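Local structure of flavin prenyltransferase UbiX (Aquifex aeolicus, 2EJB) at residues T9-V14 against V87-T92. The protein probably makes prenylated FMN, the cofactor of the decarboxylase UbiD, by joining a dimethylallyl group from dimethylallyl phosphate to N5 and C6 of the flavin. Numbering follows the deposited sequence.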
loop_
_atom_site.group_PDB
_atom_site.type_symbol
_atom_site.label_atom_id
_atom_site.label_comp_id
_atom_site.label_asym_id
_atom_site.label_seq_id
_atom_site.Cartn_x
_atom_site.Cartn_y
_atom_site.Cartn_z
ATOM N N THR A 9 -7.225 -4.448 14.354
ATOM C CA THR A 9 -6.104 -4.014 15.176
ATOM C C THR A 9 -5.933 -2.504 15.194
ATOM O O THR A 9 -6.579 -1.782 14.433
ATOM C CB THR A 9 -4.786 -4.646 14.698
ATOM O OG1 THR A 9 -4.484 -4.191 13.370
ATOM C CG2 THR A 9 -4.904 -6.160 14.696
ATOM N N GLY A 10 -5.049 -2.040 16.074
ATOM C CA GLY A 10 -4.792 -0.619 16.208
ATOM C C GLY A 10 -3.815 -0.083 15.182
ATOM O O GLY A 10 -2.599 -0.077 15.397
ATOM N N ALA A 11 -4.360 0.368 14.058
ATOM C CA ALA A 11 -3.567 0.927 12.972
ATOM C C ALA A 11 -4.440 1.943 12.248
ATOM O O ALA A 11 -5.664 1.804 12.225
ATOM C CB ALA A 11 -3.132 -0.178 12.011
ATOM N N SER A 12 -3.819 2.964 11.668
ATOM C CA SER A 12 -4.569 3.987 10.950
ATOM C C SER A 12 -5.292 3.315 9.793
ATOM O O SER A 12 -4.672 2.638 8.970
ATOM C CB SER A 12 -3.629 5.072 10.416
ATOM O OG SER A 12 -4.348 6.082 9.732
ATOM N N GLY A 13 -6.605 3.494 9.745
ATOM C CA GLY A 13 -7.393 2.892 8.688
ATOM C C GLY A 13 -8.365 1.883 9.264
ATOM O O GLY A 13 -8.841 0.991 8.556
ATOM N N VAL A 14 -8.659 2.014 10.553
ATOM C CA VAL A 14 -9.590 1.103 11.202
ATOM C C VAL A 14 -10.936 1.143 10.490
ATOM O O VAL A 14 -11.747 0.227 10.626
ATOM C CB VAL A 14 -9.800 1.459 12.694
ATOM C CG1 VAL A 14 -8.627 0.963 13.519
ATOM C CG2 VAL A 14 -9.946 2.962 12.856
ATOM N N VAL A 87 -7.894 -9.758 9.137
ATOM C CA VAL A 87 -7.208 -8.947 10.135
ATOM C C VAL A 87 -7.134 -7.613 9.402
ATOM O O VAL A 87 -6.160 -7.308 8.705
ATOM C CB VAL A 87 -5.789 -9.477 10.448
ATOM C CG1 VAL A 87 -5.098 -8.553 11.437
ATOM C CG2 VAL A 87 -5.877 -10.883 11.035
ATOM N N VAL A 88 -8.207 -6.841 9.553
ATOM C CA VAL A 88 -8.370 -5.559 8.883
ATOM C C VAL A 88 -8.781 -4.425 9.826
ATOM O O VAL A 88 -9.885 -4.428 10.372
ATOM C CB VAL A 88 -9.455 -5.676 7.782
ATOM C CG1 VAL A 88 -9.624 -4.345 7.065
ATOM C CG2 VAL A 88 -9.092 -6.793 6.802
ATOM N N PRO A 89 -7.881 -3.457 10.051
ATOM C CA PRO A 89 -6.546 -3.418 9.451
ATOM C C PRO A 89 -5.574 -4.202 10.325
ATOM O O PRO A 89 -5.840 -4.429 11.500
ATOM C CB PRO A 89 -6.221 -1.931 9.434
ATOM C CG PRO A 89 -6.841 -1.462 10.715
ATOM C CD PRO A 89 -8.191 -2.178 10.720
ATOM N N CYS A 90 -4.452 -4.606 9.741
ATOM C CA CYS A 90 -3.432 -5.352 10.461
ATOM C C CYS A 90 -2.221 -4.450 10.699
ATOM O O CYS A 90 -1.489 -4.132 9.763
ATOM C CB CYS A 90 -3.011 -6.579 9.646
ATOM S SG CYS A 90 -1.707 -7.575 10.415
ATOM N N SER A 91 -2.014 -4.045 11.952
ATOM C CA SER A 91 -0.897 -3.179 12.314
ATOM C C SER A 91 0.417 -3.898 12.026
ATOM O O SER A 91 0.443 -5.125 11.917
ATOM C CB SER A 91 -0.965 -2.811 13.803
ATOM O OG SER A 91 -0.776 -3.951 14.629
ATOM N N THR A 92 1.501 -3.134 11.905
ATOM C CA THR A 92 2.806 -3.717 11.631
ATOM C C THR A 92 3.206 -4.641 12.767
ATOM O O THR A 92 3.889 -5.648 12.552
ATOM C CB THR A 92 3.896 -2.626 11.438
ATOM O OG1 THR A 92 3.897 -1.729 12.558
ATOM C CG2 THR A 92 3.632 -1.843 10.159
#
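T9 N donates to P89 O at 3.2 Å and so ties the loop following strand 3-8 to the end of strand 82-90, where the chain turns at the cis peptide bond between V88 and P89. The side chain of T9 adds to this link: with OG1 set between the backbone N and the carbonyl carbon (chi1 64°), the hydroxyl accepts a bond from S91 N at 2.9 Å. OG1 also lies against P89 O, though the modelled separation is too short to be trusted in detail. On the other branch, CG2 of T9 meets V87 CG1 at 4.0 Å. The pyrrolidine ring of P89 fits into the bend of the 9-14 loop: CG touches A11 CB and V14 CG1, both at 4.1 Å, while CD packs 3.6 Å from V14 CA. An alanine here would probably leave a gap between A11 and V14 and make the cis peptide bond costly to keep. A11 CB also rests on S91 CA. At G13, phi is positive (116°), and a CB would jam against the carbonyl O of S12. G10, A11, S12, S91 and T92 belong to the predicted FMN site, consistent with an FMN site formed where two neighbouring parallel strands end. S91 OG caps helix 92-100 at T94 N, V14 packs on helix 37-45, and strand 121-125 flanks V87 and C90.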